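Local structure of pectate lyase (Bacillus, 3VMV) at residues Glu23-Ser26 and Gln30-Gln33; Tyr196-Phe201 and Thr310-Ser315; Phe260-Gly263 and Phe268-Ser271. The protein probably cleaves polygalacturonate, the backbone of pectin, by beta-elimination as a secreted pectate lyase of polysaccharide lyase family 1. All blocks are in the same frame, centred on the assembly; numbering follows the deposited sequence.

Interaction 1 (Glu23-Ser26 and Gln30-Gln33); sequences EYAS and QIQQ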
# COMPACT_ATOMS: atom_id res chain seq x y z
N GLU A 23 -11.88 -6.55 20.29
CA GLU A 23 -13.26 -6.50 19.91
C GLU A 23 -13.42 -7.23 18.62
O GLU A 23 -12.46 -7.28 17.80
CB GLU A 23 -13.70 -5.05 19.73
CG GLU A 23 -13.89 -4.30 21.02
CD GLU A 23 -15.20 -4.68 21.77
OE1 GLU A 23 -16.19 -5.15 21.17
OE2 GLU A 23 -15.26 -4.44 22.97
N TYR A 24 -14.60 -7.76 18.41
CA TYR A 24 -14.96 -8.35 17.14
C TYR A 24 -16.07 -7.53 16.51
O TYR A 24 -17.11 -7.26 17.15
CB TYR A 24 -15.43 -9.77 17.33
CG TYR A 24 -14.32 -10.78 17.60
CD1 TYR A 24 -13.74 -10.88 18.86
CD2 TYR A 24 -13.90 -11.64 16.60
CE1 TYR A 24 -12.72 -11.83 19.11
CE2 TYR A 24 -12.94 -12.58 16.83
CZ TYR A 24 -12.34 -12.66 18.08
OH TYR A 24 -11.36 -13.62 18.27
N ALA A 25 -15.89 -7.20 15.23
CA ALA A 25 -16.88 -6.37 14.55
C ALA A 25 -17.24 -6.97 13.22
O ALA A 25 -16.39 -7.53 12.53
CB ALA A 25 -16.29 -4.98 14.31
N SER A 26 -18.48 -6.82 12.81
CA SER A 26 -18.90 -7.35 11.52
C SER A 26 -19.64 -6.31 10.71
O SER A 26 -20.18 -6.62 9.66
CB SER A 26 -19.78 -8.59 11.69
OG SER A 26 -20.82 -8.33 12.61
N GLN A 30 -20.01 -0.89 13.75
CA GLN A 30 -19.29 -1.36 14.93
C GLN A 30 -17.86 -0.87 14.92
O GLN A 30 -17.35 -0.41 15.92
CB GLN A 30 -19.31 -2.88 15.02
CG GLN A 30 -20.65 -3.43 15.45
CD GLN A 30 -20.57 -4.91 15.74
OE1 GLN A 30 -20.08 -5.65 14.92
NE2 GLN A 30 -21.07 -5.34 16.89
N ILE A 31 -17.19 -0.98 13.77
CA ILE A 31 -15.82 -0.52 13.70
C ILE A 31 -15.71 0.97 14.01
O ILE A 31 -14.87 1.39 14.82
CB ILE A 31 -15.19 -0.78 12.29
CG1 ILE A 31 -15.17 -2.29 12.02
CG2 ILE A 31 -13.78 -0.26 12.25
CD1 ILE A 31 -14.67 -2.62 10.61
N GLN A 32 -16.54 1.78 13.35
CA GLN A 32 -16.45 3.23 13.56
C GLN A 32 -16.76 3.61 15.02
O GLN A 32 -16.10 4.49 15.61
CB GLN A 32 -17.38 3.98 12.59
CG GLN A 32 -17.05 5.49 12.49
CD GLN A 32 -15.68 5.66 11.87
OE1 GLN A 32 -15.50 5.33 10.71
NE2 GLN A 32 -14.72 6.18 12.63
N GLN A 33 -17.76 2.96 15.61
CA GLN A 33 -18.08 3.24 17.01
C GLN A 33 -16.97 2.85 17.94
O GLN A 33 -16.70 3.57 18.91
CB GLN A 33 -19.34 2.51 17.40
CG GLN A 33 -20.51 3.15 16.79
CD GLN A 33 -21.76 2.33 17.00
OE1 GLN A 33 -21.81 1.46 17.87
NE2 GLN A 33 -22.77 2.60 16.19
O HOH W 1 -22.39 -7.98 15.04

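Interaction 2 (Tyr196-Phe201 and Thr310-Ser315); sequences YHHNYF and TQAKSS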
# COMPACT_ATOMS: atom_id res chain seq x y z
N TYR A 196 8.00 -2.03 0.33
CA TYR A 196 7.07 -3.00 -0.23
C TYR A 196 7.82 -4.31 -0.41
O TYR A 196 8.82 -4.35 -1.11
CB TYR A 196 6.58 -2.57 -1.61
CG TYR A 196 5.84 -1.26 -1.67
CD1 TYR A 196 4.46 -1.21 -1.65
CD2 TYR A 196 6.53 -0.06 -1.77
CE1 TYR A 196 3.80 0.02 -1.73
CE2 TYR A 196 5.85 1.18 -1.84
CZ TYR A 196 4.48 1.18 -1.83
OH TYR A 196 3.84 2.41 -1.89
N HIS A 197 7.33 -5.38 0.20
CA HIS A 197 7.97 -6.68 -0.02
C HIS A 197 6.99 -7.82 -0.03
O HIS A 197 5.96 -7.82 0.65
CB HIS A 197 9.14 -6.91 0.99
CG HIS A 197 8.71 -7.26 2.38
ND1 HIS A 197 8.53 -8.57 2.79
CD2 HIS A 197 8.43 -6.48 3.45
CE1 HIS A 197 8.17 -8.57 4.07
NE2 HIS A 197 8.09 -7.31 4.49
N HIS A 198 7.30 -8.82 -0.85
CA HIS A 198 6.49 -10.04 -0.94
C HIS A 198 5.05 -9.81 -1.32
O HIS A 198 4.18 -10.56 -0.92
CB HIS A 198 6.63 -10.88 0.33
CG HIS A 198 7.99 -11.49 0.49
ND1 HIS A 198 9.00 -10.87 1.19
CD2 HIS A 198 8.52 -12.61 -0.03
CE1 HIS A 198 10.09 -11.63 1.14
NE2 HIS A 198 9.81 -12.70 0.42
N ASN A 199 4.80 -8.78 -2.11
CA ASN A 199 3.45 -8.61 -2.64
C ASN A 199 3.33 -9.23 -4.02
O ASN A 199 4.32 -9.35 -4.76
CB ASN A 199 3.10 -7.11 -2.78
CG ASN A 199 3.20 -6.36 -1.46
OD1 ASN A 199 2.34 -6.48 -0.59
ND2 ASN A 199 4.31 -5.60 -1.28
N TYR A 200 2.09 -9.53 -4.38
CA TYR A 200 1.73 -9.94 -5.73
C TYR A 200 1.02 -8.76 -6.39
O TYR A 200 -0.01 -8.28 -5.84
CB TYR A 200 0.74 -11.08 -5.60
CG TYR A 200 0.32 -11.79 -6.86
CD1 TYR A 200 1.26 -12.19 -7.83
CD2 TYR A 200 -1.01 -12.15 -7.07
CE1 TYR A 200 0.86 -12.89 -8.96
CE2 TYR A 200 -1.39 -12.85 -8.20
CZ TYR A 200 -0.47 -13.23 -9.11
OH TYR A 200 -0.82 -13.96 -10.25
N PHE A 201 1.58 -8.28 -7.50
CA PHE A 201 1.00 -7.17 -8.27
C PHE A 201 0.57 -7.73 -9.60
O PHE A 201 1.42 -7.98 -10.45
CB PHE A 201 2.06 -6.09 -8.47
CG PHE A 201 2.59 -5.47 -7.18
CD1 PHE A 201 1.76 -4.75 -6.31
CD2 PHE A 201 3.94 -5.54 -6.87
CE1 PHE A 201 2.29 -4.16 -5.15
CE2 PHE A 201 4.49 -4.91 -5.75
CZ PHE A 201 3.65 -4.23 -4.86
N THR A 310 13.54 -15.66 -7.62
CA THR A 310 12.73 -16.84 -7.92
C THR A 310 12.21 -17.49 -6.67
O THR A 310 11.10 -18.03 -6.67
CB THR A 310 13.50 -17.85 -8.78
OG1 THR A 310 14.73 -18.21 -8.13
CG2 THR A 310 13.80 -17.25 -10.18
N GLN A 311 12.96 -17.43 -5.57
CA GLN A 311 12.43 -17.93 -4.31
C GLN A 311 11.28 -17.05 -3.88
O GLN A 311 10.26 -17.54 -3.38
CB GLN A 311 13.51 -17.87 -3.25
CG GLN A 311 14.59 -18.95 -3.42
CD GLN A 311 15.89 -18.63 -2.66
OE1 GLN A 311 16.06 -17.55 -2.06
NE2 GLN A 311 16.83 -19.57 -2.70
N ALA A 312 11.43 -15.74 -4.06
CA ALA A 312 10.34 -14.85 -3.70
C ALA A 312 9.09 -15.11 -4.52
O ALA A 312 7.98 -15.07 -3.98
CB ALA A 312 10.79 -13.41 -3.83
N LYS A 313 9.26 -15.35 -5.82
CA LYS A 313 8.09 -15.61 -6.65
C LYS A 313 7.28 -16.78 -6.05
O LYS A 313 6.06 -16.67 -5.91
CB LYS A 313 8.54 -15.91 -8.07
CG LYS A 313 7.42 -16.42 -8.98
CD LYS A 313 8.04 -16.88 -10.28
CE LYS A 313 6.98 -17.29 -11.31
NZ LYS A 313 6.44 -18.63 -10.95
N SER A 314 7.95 -17.87 -5.71
CA SER A 314 7.23 -19.01 -5.13
C SER A 314 6.63 -18.70 -3.75
O SER A 314 5.50 -19.12 -3.45
CB SER A 314 8.13 -20.23 -5.09
OG SER A 314 9.29 -19.97 -4.34
N SER A 315 7.34 -17.95 -2.92
CA SER A 315 6.80 -17.59 -1.60
C SER A 315 5.55 -16.73 -1.72
O SER A 315 4.59 -16.93 -0.97
CB SER A 315 7.85 -16.88 -0.74
OG SER A 315 8.87 -17.82 -0.37

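Interaction 3 (Phe260-Gly263 and Phe268-Ser271); sequences FIKG and FYGS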
# COMPACT_ATOMS: atom_id res chain seq x y z
N PHE A 260 10.19 7.88 -22.06
CA PHE A 260 10.81 6.72 -21.44
C PHE A 260 10.12 5.43 -21.91
O PHE A 260 8.88 5.38 -22.04
CB PHE A 260 10.72 6.86 -19.90
CG PHE A 260 11.82 6.15 -19.14
CD1 PHE A 260 12.85 6.88 -18.57
CD2 PHE A 260 11.79 4.77 -18.95
CE1 PHE A 260 13.86 6.25 -17.86
CE2 PHE A 260 12.82 4.13 -18.26
CZ PHE A 260 13.87 4.88 -17.72
N ILE A 261 10.89 4.38 -22.15
CA ILE A 261 10.29 3.10 -22.52
C ILE A 261 9.40 2.56 -21.40
O ILE A 261 9.87 2.37 -20.30
CB ILE A 261 11.40 2.06 -22.84
CG1 ILE A 261 12.15 2.50 -24.10
CG2 ILE A 261 10.81 0.65 -22.98
CD1 ILE A 261 13.37 1.66 -24.39
N LYS A 262 8.13 2.29 -21.72
CA LYS A 262 7.18 1.83 -20.70
C LYS A 262 7.49 0.41 -20.25
O LYS A 262 7.53 -0.50 -21.07
CB LYS A 262 5.76 1.92 -21.23
CG LYS A 262 5.24 3.35 -21.27
CD LYS A 262 3.90 3.39 -21.98
CE LYS A 262 3.13 4.65 -21.69
NZ LYS A 262 1.79 4.44 -22.35
N GLY A 263 7.74 0.23 -18.96
CA GLY A 263 8.30 -1.02 -18.49
C GLY A 263 8.22 -1.10 -16.98
O GLY A 263 7.36 -0.50 -16.34
N PHE A 268 7.54 8.29 -15.95
CA PHE A 268 6.41 8.30 -16.89
C PHE A 268 5.38 9.36 -16.53
O PHE A 268 5.21 9.73 -15.36
CB PHE A 268 5.72 6.94 -16.86
CG PHE A 268 6.66 5.77 -16.97
CD1 PHE A 268 7.35 5.53 -18.16
CD2 PHE A 268 6.87 4.94 -15.89
CE1 PHE A 268 8.20 4.42 -18.25
CE2 PHE A 268 7.74 3.84 -15.99
CZ PHE A 268 8.40 3.60 -17.15
N TYR A 269 4.70 9.85 -17.57
CA TYR A 269 3.39 10.54 -17.48
C TYR A 269 3.45 12.01 -17.06
O TYR A 269 2.69 12.82 -17.58
CB TYR A 269 2.40 9.86 -16.50
CG TYR A 269 2.19 8.37 -16.72
CD1 TYR A 269 2.03 7.83 -17.99
CD2 TYR A 269 2.14 7.53 -15.63
CE1 TYR A 269 1.83 6.46 -18.16
CE2 TYR A 269 1.96 6.15 -15.78
CZ TYR A 269 1.79 5.63 -17.05
OH TYR A 269 1.57 4.27 -17.19
N GLY A 270 4.29 12.35 -16.10
CA GLY A 270 4.27 13.71 -15.60
C GLY A 270 5.23 13.99 -14.46
O GLY A 270 6.11 13.18 -14.18
N SER A 271 5.02 15.14 -13.79
CA SER A 271 5.99 15.79 -12.87
C SER A 271 7.13 16.45 -13.66
O SER A 271 7.41 16.07 -14.78
CB SER A 271 6.56 14.82 -11.81
OG SER A 271 5.55 14.27 -10.96

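Interaction 1 (Glu23-Ser26 and Gln30-Gln33)
Gln-30, in the first turn of helix 28-40, reaches back to the end of strand 21-25 and takes the backbone N-H of Ser-26 on its side-chain oxygen. Its CB lies 3.7 Å from the methyl CB of Ala-25, and this is the apolar root of the contact. CG leaves CB beside the backbone N and opposite the carbonyl carbon (chi1 -74°), and from there the chain runs extended (chi2 -171°), so that the amide is carried past the methyl to the backbone beyond it. CD comes within 4.1 Å of Ala-25 CA. At the tip, OE1 sits 3.3 Å from Ala-25 CA and accepts from Ser-26 N at 2.9 Å. The N-H points almost straight at the oxygen (163°), and the donor lies nearly on the line of the amide C=O. A water donates a second, longer bond to OE1 of Gln-30 and also pairs with OG of Ser-26, so that it bridges the two side chains.

Next along the helix, CG1 of Ile-31 packs on CB of Ala-25 at 3.7 Å, so one small methyl meets both Gln-30 and Ile-31. The same alanine methyl touches Ile-50 on the neighbouring strand 48-52, and Ile-31 reaches Val-52 there. Gln-30 N, for its part, bonds to OG1 of Thr-27 in the turn between the segments.

At the N-terminal end of the parallel beta-helix the contact packs the start of helix 28-40 on the end of strand 21-25. The chemistry is mixed: a buried methyl contact lies beneath, while the exposed glutamine supplies an acceptor to a backbone N-H just past the strand end. The Ser-26 N-H holds OE1, and the water shared with Ser-26 probably helps to keep the amide from turning.

Interaction 2 (Tyr196-Phe201 and Thr310-Ser315)
Within 196-201 it is His-198 whose imidazole meets 310-315, and it presents its NE2-CD2 side to two residues one helical turn apart. Ala-312 CB lies 4.4 Å from NE2 of His-198, and Ser-315 CB is equally far from CD2; the alanine methyl and the serine methylene both come to the ring obliquely. The touch is light, burying only 80 Å² in all.

Polar bonds at both nitrogens and a stack on Trp-169 hold the ring. Its ND1 faces ND1 of His-197 at 2.8 Å, in the plane of both rings and almost straight (176°); which of the two nitrogens donates is not settled. At the far side of the His-198 ring, NE2 bonds to OE1 of Gln-307, whose NE2 in turn holds OG of Ser-315; one glutamine thus ties the imidazole to the helix.

His-198 has a left-handed helical backbone (phi 58°, psi 31°) in the short turn between strands 192-197 and 200-202. Asn-199, which follows it, bonds to Asn-170 in the preceding coil and Asn-221 in the next. Such stacked asparagines at a turn are characteristic of the pectate lyase parallel beta-helix, against whose flank the C-terminal helix packs here.

Interaction 3 (Phe260-Gly263 and Phe268-Ser271)
Two aromatic side chains swing together through different first torsions: Phe-260 has CG opposite its backbone N (chi1 -152°), whereas Phe-268 has CG opposite the carbonyl carbon (chi1 -48°). The Phe-268 ring is thereby sent toward the 260-263 backbone, CE1 corner leading. CE1 of Phe-268 lies 3.7 Å from CD2 of Phe-260, and the two ring planes are nearly perpendicular (86°), with centroids 5.5 Å apart, in an oblique pairing. The same corner carries a polar neighbour, since the carbonyl O of Ile-261 lies at the ring edge, in its plane, 3.3 Å from Phe-268 CE1. CZ meets Gly-263 N, and CA of Lys-262 adds an oblique contact.

Lys-262 runs extended and crosses the Tyr-269 side chain at about a right angle, its CE 4.2 Å from CE1 of that ring. Both polar ends reach Asp-228, the lysine NZ by a salt bridge and the tyrosine OH by a hydrogen bond. The ring of Tyr-269 is covered on one face by Phe-268 CB.

With an alanine at Phe-268, the Phe-260 ring and the Ile-261 carbonyl would probably lose their shared aromatic neighbour, opening a gap between the two loops.

A sulfate near Tyr-269, probably from the crystallisation liquor, may mark a pocket. The loops flanking strand 265-266, which pairs with strand 231-234, are excursions from the parallel beta-helix coils, as in other pectate lyases.

Overall arrangement
The three contacts are spread along the parallel beta-helix of the single chain. Interaction 1 lies at one end, where helix 28-40 follows strand 21-25, and interaction 3 lies on the opposite side of the chain's centre, with about 42 Å between their centres. Interaction 2 is intermediate, about 32 Å from interaction 1 and 24 Å from interaction 3, centre to centre, and none touches another. Along the sequence interaction 1 is complete before the others begin, whereas 260-263 and 268-271 both fall between the two halves of interaction 2. Interactions 1 and 2 both reach strands of the same beta-helical framework; the C-terminal helix 309-319 folds back on an earlier coil, while interactions 1 and 3 are local.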